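PDB 3QMW: thioesterase from Streptomyces coelicolor, which probably hydrolyses thioesters as an alpha/beta-hydrolase-fold enzyme of the prodiginine biosynthetic pathway. Local coordinates for residues R32-P37 with V60-P65; R196-C201 with Y225-F230. All blocks are in the same frame, centred on the assembly; numbering follows the deposited sequence.

Contact 1. Residues R32-P37 with V60-P65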
ATOM      1  N   ARG D  32     -12.815  -9.893  -4.097  1.00 54.07           N
ATOM      2  CA  ARG D  32     -12.065 -11.033  -3.552  1.00 53.05           C
ATOM      3  C   ARG D  32     -10.766 -11.147  -4.337  1.00 51.52           C
ATOM      4  O   ARG D  32     -10.792 -11.076  -5.562  1.00 51.67           O
ATOM      5  CB  ARG D  32     -12.870 -12.335  -3.672  1.00 53.14           C
ATOM      6  CG  ARG D  32     -14.061 -12.450  -2.699  1.00 54.55           C
ATOM      7  CD  ARG D  32     -15.300 -11.615  -3.135  1.00 56.06           C
ATOM      8  NE  ARG D  32     -15.787 -12.042  -4.437  1.00 57.20           N
ATOM      9  CZ  ARG D  32     -16.476 -13.161  -4.650  1.00 59.49           C
ATOM     10  NH1 ARG D  32     -16.859 -13.464  -5.875  1.00 60.20           N
ATOM     11  NH2 ARG D  32     -16.795 -13.985  -3.650  1.00 60.95           N
ATOM     12  N   LEU D  33      -9.635 -11.299  -3.651  1.00 49.67           N
ATOM     13  CA  LEU D  33      -8.351 -11.461  -4.339  1.00 48.40           C
ATOM     14  C   LEU D  33      -7.823 -12.881  -4.172  1.00 47.45           C
ATOM     15  O   LEU D  33      -7.433 -13.289  -3.070  1.00 47.13           O
ATOM     16  CB  LEU D  33      -7.314 -10.456  -3.842  1.00 48.29           C
ATOM     17  CG  LEU D  33      -5.981 -10.470  -4.591  1.00 47.51           C
ATOM     18  CD1 LEU D  33      -6.151  -9.959  -6.004  1.00 46.31           C
ATOM     19  CD2 LEU D  33      -4.955  -9.640  -3.841  1.00 47.92           C
ATOM     20  N   VAL D  34      -7.802 -13.605  -5.295  1.00 46.11           N
ATOM     21  CA  VAL D  34      -7.468 -15.017  -5.342  1.00 44.87           C
ATOM     22  C   VAL D  34      -5.979 -15.163  -5.650  1.00 44.12           C
ATOM     23  O   VAL D  34      -5.518 -14.855  -6.752  1.00 43.29           O
ATOM     24  CB  VAL D  34      -8.336 -15.733  -6.406  1.00 44.93           C
ATOM     25  CG1 VAL D  34      -8.008 -17.206  -6.485  1.00 44.27           C
ATOM     26  CG2 VAL D  34      -9.824 -15.529  -6.092  1.00 45.04           C
ATOM     27  N   CYS D  35      -5.240 -15.657  -4.661  1.00 43.29           N
ATOM     28  CA  CYS D  35      -3.792 -15.596  -4.671  1.00 42.62           C
ATOM     29  C   CYS D  35      -3.145 -16.971  -4.837  1.00 42.14           C
ATOM     30  O   CYS D  35      -3.454 -17.896  -4.096  1.00 41.74           O
ATOM     31  CB  CYS D  35      -3.321 -14.960  -3.365  1.00 42.97           C
ATOM     32  SG  CYS D  35      -4.097 -13.365  -2.939  1.00 42.44           S
ATOM     33  N   PHE D  36      -2.225 -17.080  -5.797  1.00 41.83           N
ATOM     34  CA  PHE D  36      -1.557 -18.335  -6.120  1.00 41.45           C
ATOM     35  C   PHE D  36      -0.087 -18.306  -5.745  1.00 41.34           C
ATOM     36  O   PHE D  36       0.627 -17.375  -6.130  1.00 41.31           O
ATOM     37  CB  PHE D  36      -1.694 -18.624  -7.603  1.00 41.64           C
ATOM     38  CG  PHE D  36      -3.098 -18.905  -8.015  1.00 41.99           C
ATOM     39  CD1 PHE D  36      -3.789 -18.018  -8.826  1.00 41.76           C
ATOM     40  CD2 PHE D  36      -3.747 -20.049  -7.551  1.00 42.73           C
ATOM     41  CE1 PHE D  36      -5.103 -18.271  -9.192  1.00 42.85           C
ATOM     42  CE2 PHE D  36      -5.066 -20.320  -7.919  1.00 43.49           C
ATOM     43  CZ  PHE D  36      -5.749 -19.431  -8.741  1.00 42.96           C
ATOM     44  N   PRO D  37       0.377 -19.328  -4.996  1.00 41.20           N
ATOM     45  CA  PRO D  37       1.757 -19.326  -4.533  1.00 40.98           C
ATOM     46  C   PRO D  37       2.759 -19.753  -5.580  1.00 40.77           C
ATOM     47  O   PRO D  37       2.399 -20.114  -6.695  1.00 40.59           O
ATOM     48  CB  PRO D  37       1.751 -20.345  -3.381  1.00 41.13           C
ATOM     49  CG  PRO D  37       0.321 -20.605  -3.077  1.00 41.50           C
ATOM     50  CD  PRO D  37      -0.378 -20.432  -4.377  1.00 41.42           C
ATOM     51  N   VAL D  60      -8.119 -14.321  -0.507  1.00 45.66           N
ATOM     52  CA  VAL D  60      -8.459 -15.734  -0.469  1.00 44.86           C
ATOM     53  C   VAL D  60      -7.344 -16.554  -1.131  1.00 44.24           C
ATOM     54  O   VAL D  60      -7.381 -16.825  -2.342  1.00 44.22           O
ATOM     55  CB  VAL D  60      -9.824 -16.004  -1.133  1.00 44.77           C
ATOM     56  CG1 VAL D  60     -10.309 -17.392  -0.771  1.00 45.06           C
ATOM     57  CG2 VAL D  60     -10.841 -14.984  -0.678  1.00 44.58           C
ATOM     58  N   PRO D  61      -6.331 -16.947  -0.336  1.00 43.33           N
ATOM     59  CA  PRO D  61      -5.242 -17.727  -0.907  1.00 42.94           C
ATOM     60  C   PRO D  61      -5.670 -19.164  -1.215  1.00 42.68           C
ATOM     61  O   PRO D  61      -6.563 -19.723  -0.551  1.00 42.21           O
ATOM     62  CB  PRO D  61      -4.172 -17.686   0.185  1.00 42.86           C
ATOM     63  CG  PRO D  61      -4.623 -16.631   1.139  1.00 42.78           C
ATOM     64  CD  PRO D  61      -6.091 -16.675   1.088  1.00 42.95           C
ATOM     65  N   VAL D  62      -5.052 -19.743  -2.235  1.00 42.30           N
ATOM     66  CA  VAL D  62      -5.421 -21.072  -2.668  1.00 42.18           C
ATOM     67  C   VAL D  62      -4.335 -22.058  -2.249  1.00 41.97           C
ATOM     68  O   VAL D  62      -3.164 -21.921  -2.634  1.00 41.52           O
ATOM     69  CB  VAL D  62      -5.638 -21.120  -4.175  1.00 42.46           C
ATOM     70  CG1 VAL D  62      -6.450 -22.372  -4.545  1.00 42.46           C
ATOM     71  CG2 VAL D  62      -6.344 -19.847  -4.648  1.00 41.86           C
ATOM     72  N   GLN D  63      -4.726 -23.025  -1.422  1.00 41.95           N
ATOM     73  CA  GLN D  63      -3.831 -24.111  -1.015  1.00 41.88           C
ATOM     74  C   GLN D  63      -3.998 -25.298  -1.969  1.00 42.06           C
ATOM     75  O   GLN D  63      -5.043 -25.955  -1.986  1.00 41.73           O
ATOM     76  CB  GLN D  63      -4.120 -24.553   0.416  1.00 41.49           C
ATOM     77  CG  GLN D  63      -3.060 -25.475   0.971  1.00 40.92           C
ATOM     78  CD  GLN D  63      -1.910 -24.734   1.630  1.00 40.46           C
ATOM     79  OE1 GLN D  63      -1.066 -24.113   0.954  1.00 39.31           O
ATOM     80  NE2 GLN D  63      -1.844 -24.826   2.958  1.00 38.49           N
ATOM     81  N   LEU D  64      -2.965 -25.550  -2.765  1.00 42.47           N
ATOM     82  CA  LEU D  64      -2.975 -26.670  -3.690  1.00 43.33           C
ATOM     83  C   LEU D  64      -2.907 -27.974  -2.913  1.00 44.14           C
ATOM     84  O   LEU D  64      -2.545 -27.972  -1.733  1.00 44.76           O
ATOM     85  CB  LEU D  64      -1.804 -26.570  -4.672  1.00 43.13           C
ATOM     86  CG  LEU D  64      -1.809 -25.371  -5.627  1.00 42.97           C
ATOM     87  CD1 LEU D  64      -1.132 -25.745  -6.905  1.00 42.05           C
ATOM     88  CD2 LEU D  64      -3.201 -24.848  -5.931  1.00 43.01           C
ATOM     89  N   PRO D  65      -3.271 -29.098  -3.559  1.00 44.86           N
ATOM     90  CA  PRO D  65      -3.184 -30.359  -2.836  1.00 45.20           C
ATOM     91  C   PRO D  65      -1.742 -30.823  -2.761  1.00 45.19           C
ATOM     92  O   PRO D  65      -1.000 -30.659  -3.725  1.00 45.16           O
ATOM     93  CB  PRO D  65      -4.020 -31.309  -3.684  1.00 45.17           C
ATOM     94  CG  PRO D  65      -3.865 -30.789  -5.064  1.00 45.53           C
ATOM     95  CD  PRO D  65      -3.708 -29.294  -4.951  1.00 45.03           C
TER
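Val60, near the end of strand 57-61, bonds through its N to Leu33 O of strand 31-36, 2.8 Å away, in the parallel pairing of a beta-alpha-beta unit of the alpha/beta-hydrolase fold, with helix 49-53 in the connection. Two more backbone bonds continue the pairing. Cys35 N reaches Val60 O in a weak bond of 3.4 Å, and Cys35 O accepts from Val62 N at 3.1 Å. Val60 O, which takes the weak bond, is also approached by Val34 CA in a CA-H...O contact of 3.5 Å. The last of the three bonds carries the pairing one residue past the end of strand 57-61.

The apolar contact gathers on one branch of Val62. With CG2 anti to its own carbonyl carbon (the CG1 torsion being -162°), this methyl lies 3.6 Å from Val34 CG1 and also packs obliquely on the Phe36 ring, which lies beside the Val62 side chain and points the same way. The Phe36 ring also touches Val86 of helix 79-91 and Leu110 and Ala111 of helix 106-120, next to the predicted nucleophile elbow. An alanine at Phe36 would probably open a gap between Val62 and these two helices, leaving the valine methyl without its aromatic neighbour.

Phe12 of the second subunit packs on Val60 and Val62, so the dimer partner covers this edge of the sheet. Across the pairing, the nearest approach to the Phe36 ring is made at CE2, 3.5 Å from Val62 CG2.

Contact 2. Residues R196-C201 with Y225-F230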
ATOM      1  N   ARG D 196      -3.652 -19.191 -28.394  1.00 65.40           N
ATOM      2  CA  ARG D 196      -5.028 -18.857 -28.081  1.00 65.40           C
ATOM      3  C   ARG D 196      -5.152 -17.330 -28.110  1.00 65.06           C
ATOM      4  O   ARG D 196      -4.131 -16.632 -28.157  1.00 64.87           O
ATOM      5  CB  ARG D 196      -5.403 -19.449 -26.712  1.00 65.52           C
ATOM      6  CG  ARG D 196      -4.948 -18.626 -25.512  1.00 66.50           C
ATOM      7  CD  ARG D 196      -4.913 -19.472 -24.254  1.00 67.34           C
ATOM      8  NE  ARG D 196      -3.719 -20.304 -24.219  1.00 68.32           N
ATOM      9  CZ  ARG D 196      -3.538 -21.336 -23.403  1.00 69.26           C
ATOM     10  NH1 ARG D 196      -4.487 -21.695 -22.540  1.00 69.30           N
ATOM     11  NH2 ARG D 196      -2.400 -22.023 -23.459  1.00 69.60           N
ATOM     12  N   PRO D 197      -6.392 -16.807 -28.071  1.00 64.67           N
ATOM     13  CA  PRO D 197      -6.563 -15.367 -28.182  1.00 64.50           C
ATOM     14  C   PRO D 197      -6.134 -14.634 -26.908  1.00 64.46           C
ATOM     15  O   PRO D 197      -5.834 -15.284 -25.897  1.00 64.47           O
ATOM     16  CB  PRO D 197      -8.067 -15.213 -28.425  1.00 64.53           C
ATOM     17  CG  PRO D 197      -8.701 -16.456 -27.894  1.00 64.55           C
ATOM     18  CD  PRO D 197      -7.638 -17.479 -27.658  1.00 64.70           C
ATOM     19  N   PRO D 198      -6.095 -13.287 -26.952  1.00 64.34           N
ATOM     20  CA  PRO D 198      -5.762 -12.497 -25.765  1.00 64.09           C
ATOM     21  C   PRO D 198      -6.955 -12.277 -24.838  1.00 63.76           C
ATOM     22  O   PRO D 198      -8.101 -12.370 -25.262  1.00 63.24           O
ATOM     23  CB  PRO D 198      -5.275 -11.167 -26.356  1.00 64.18           C
ATOM     24  CG  PRO D 198      -6.034 -11.027 -27.632  1.00 64.31           C
ATOM     25  CD  PRO D 198      -6.275 -12.434 -28.146  1.00 64.36           C
ATOM     26  N   LEU D 199      -6.661 -11.990 -23.574  1.00 63.91           N
ATOM     27  CA  LEU D 199      -7.683 -11.728 -22.560  1.00 63.99           C
ATOM     28  C   LEU D 199      -8.159 -10.268 -22.589  1.00 64.01           C
ATOM     29  O   LEU D 199      -7.385  -9.358 -22.904  1.00 64.12           O
ATOM     30  CB  LEU D 199      -7.121 -12.057 -21.179  1.00 64.03           C
ATOM     31  CG  LEU D 199      -7.031 -13.549 -20.845  1.00 64.04           C
ATOM     32  CD1 LEU D 199      -6.026 -13.793 -19.718  1.00 63.86           C
ATOM     33  CD2 LEU D 199      -8.415 -14.117 -20.484  1.00 63.74           C
ATOM     34  N   ASP D 200      -9.430 -10.044 -22.254  1.00 63.65           N
ATOM     35  CA  ASP D 200      -9.991  -8.687 -22.272  1.00 63.36           C
ATOM     36  C   ASP D 200      -9.780  -7.923 -20.956  1.00 62.68           C
ATOM     37  O   ASP D 200      -9.905  -6.690 -20.931  1.00 62.64           O
ATOM     38  CB  ASP D 200     -11.484  -8.720 -22.624  1.00 63.63           C
ATOM     39  CG  ASP D 200     -11.746  -9.210 -24.045  1.00 64.51           C
ATOM     40  OD1 ASP D 200     -10.875  -9.009 -24.928  1.00 64.20           O
ATOM     41  OD2 ASP D 200     -12.838  -9.789 -24.279  1.00 65.37           O
ATOM     42  N   CYS D 201      -9.473  -8.641 -19.874  1.00 61.68           N
ATOM     43  CA  CYS D 201      -9.243  -8.001 -18.571  1.00 60.84           C
ATOM     44  C   CYS D 201      -7.880  -7.298 -18.542  1.00 59.75           C
ATOM     45  O   CYS D 201      -6.987  -7.636 -19.330  1.00 59.35           O
ATOM     46  CB  CYS D 201      -9.337  -9.016 -17.420  1.00 60.98           C
ATOM     47  SG  CYS D 201      -7.854 -10.038 -17.191  1.00 61.17           S
ATOM     48  N   TYR D 225      -0.702 -10.508 -24.274  1.00 56.22           N
ATOM     49  CA  TYR D 225      -1.601 -11.523 -23.702  1.00 56.04           C
ATOM     50  C   TYR D 225      -2.937 -10.951 -23.243  1.00 56.47           C
ATOM     51  O   TYR D 225      -3.806 -11.704 -22.806  1.00 56.25           O
ATOM     52  CB  TYR D 225      -0.926 -12.291 -22.556  1.00 55.59           C
ATOM     53  CG  TYR D 225      -0.015 -13.375 -23.055  1.00 54.03           C
ATOM     54  CD1 TYR D 225       1.313 -13.110 -23.367  1.00 52.98           C
ATOM     55  CD2 TYR D 225      -0.492 -14.669 -23.250  1.00 53.52           C
ATOM     56  CE1 TYR D 225       2.153 -14.114 -23.851  1.00 52.67           C
ATOM     57  CE2 TYR D 225       0.339 -15.684 -23.728  1.00 52.29           C
ATOM     58  CZ  TYR D 225       1.655 -15.397 -24.031  1.00 52.18           C
ATOM     59  OH  TYR D 225       2.477 -16.383 -24.513  1.00 51.11           O
ATOM     60  N   THR D 226      -3.110  -9.634 -23.352  1.00 57.21           N
ATOM     61  CA  THR D 226      -4.385  -9.013 -23.012  1.00 57.86           C
ATOM     62  C   THR D 226      -4.753  -7.804 -23.896  1.00 58.74           C
ATOM     63  O   THR D 226      -3.878  -7.112 -24.447  1.00 58.89           O
ATOM     64  CB  THR D 226      -4.409  -8.585 -21.538  1.00 57.74           C
ATOM     65  OG1 THR D 226      -5.762  -8.353 -21.131  1.00 58.05           O
ATOM     66  CG2 THR D 226      -3.585  -7.331 -21.324  1.00 57.06           C
ATOM     67  N   THR D 227      -6.060  -7.557 -24.002  1.00 59.26           N
ATOM     68  CA  THR D 227      -6.601  -6.452 -24.792  1.00 59.76           C
ATOM     69  C   THR D 227      -6.758  -5.176 -23.966  1.00 60.16           C
ATOM     70  O   THR D 227      -6.668  -4.070 -24.505  1.00 60.28           O
ATOM     71  CB  THR D 227      -7.991  -6.794 -25.354  1.00 59.89           C
ATOM     72  OG1 THR D 227      -9.005  -6.456 -24.389  1.00 59.96           O
ATOM     73  CG2 THR D 227      -8.075  -8.285 -25.737  1.00 60.08           C
ATOM     74  N   GLY D 228      -7.025  -5.338 -22.670  1.00 60.53           N
ATOM     75  CA  GLY D 228      -7.202  -4.210 -21.751  1.00 60.81           C
ATOM     76  C   GLY D 228      -5.900  -3.514 -21.380  1.00 60.98           C
ATOM     77  O   GLY D 228      -4.863  -3.719 -22.027  1.00 61.27           O
ATOM     78  N   SER D 229      -5.953  -2.698 -20.329  1.00 60.95           N
ATOM     79  CA  SER D 229      -4.806  -1.890 -19.917  1.00 61.00           C
ATOM     80  C   SER D 229      -3.689  -2.737 -19.323  1.00 60.76           C
ATOM     81  O   SER D 229      -3.935  -3.588 -18.467  1.00 60.74           O
ATOM     82  CB  SER D 229      -5.240  -0.845 -18.889  1.00 61.22           C
ATOM     83  OG  SER D 229      -5.922  -1.458 -17.802  1.00 61.84           O
ATOM     84  N   PHE D 230      -2.462  -2.481 -19.773  1.00 60.48           N
ATOM     85  CA  PHE D 230      -1.293  -3.183 -19.281  1.00 60.34           C
ATOM     86  C   PHE D 230      -0.250  -2.256 -18.658  1.00 60.24           C
ATOM     87  O   PHE D 230       0.194  -1.296 -19.290  1.00 60.47           O
ATOM     88  CB  PHE D 230      -0.631  -3.963 -20.401  1.00 60.28           C
ATOM     89  CG  PHE D 230       0.529  -4.783 -19.938  1.00 60.79           C
ATOM     90  CD1 PHE D 230       0.321  -5.901 -19.137  1.00 61.12           C
ATOM     91  CD2 PHE D 230       1.826  -4.432 -20.276  1.00 60.97           C
ATOM     92  CE1 PHE D 230       1.383  -6.666 -18.704  1.00 61.65           C
ATOM     93  CE2 PHE D 230       2.902  -5.191 -19.844  1.00 61.58           C
ATOM     94  CZ  PHE D 230       2.683  -6.311 -19.058  1.00 61.69           C
TER
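Leu199 meets the 225-230 loop through both ends of its backbone. Its N donates to Tyr225 O at 3.0 Å in an almost straight bond (175° at the hydrogen), the donor standing above the plane of that carbonyl. Its O accepts from Thr227 N in a very short bond, modelled at 2.5 Å. The two bonds flank Thr226 and make a single bridge between two irregular segments. Thr226 OG1 also lies near Leu199 O, but its modelled place is doubtful.

Farther out, Thr227 OG1 donates to Asp200 OD1 over 3.2 Å, meeting the carboxylate on its anti side and 25° out of its plane. Thr227 holds OG1 between its backbone N and carbonyl carbon (chi1 87°), which turns the hydroxyl to the aspartate. Both residues are exposed, so this bond lies on the solvent side of the contact.

The apolar packing is modest and also lies on the exposed side. Pro198 CG meets Thr227 CG2 at 3.9 Å, the two side chains crossing at about a right angle, while Pro198 CB touches the Tyr225 carbonyl group.

On the inner side, Leu199 rests on Tyr112 and Arg119 of helix 106-120, and Arg119 also bonds to Pro198 O. The Tyr225 ring meets Trp193 edge-to-face, and its hydroxyl bonds to His138 ND1. The contact thus ties together the loops that lead into strands 203-208 and 230-235, the neighbouring last two strands of the sheet, with Leu199 packed against helix 106-120.

Contact 1 is complete in the sequence before contact 2 begins, and both belong to the thioesterase domain. Their centres are about 22 Å apart and their nearest atoms about 11 Å, so they do not touch. They lie toward opposite edges of one parallel sheet: contact 1 pairs the edge strand 57-61 with its neighbour 31-36, whereas contact 2 joins the loops before strands 203-208 and 230-235, the latter the other outermost strand. Helix 106-120, which follows the predicted nucleophile elbow, is touched by both. Contact 1 thus knits a buried sheet edge, while contact 2, its centre about 19 Å from that of the chain, joins partly buried loops near the far edge.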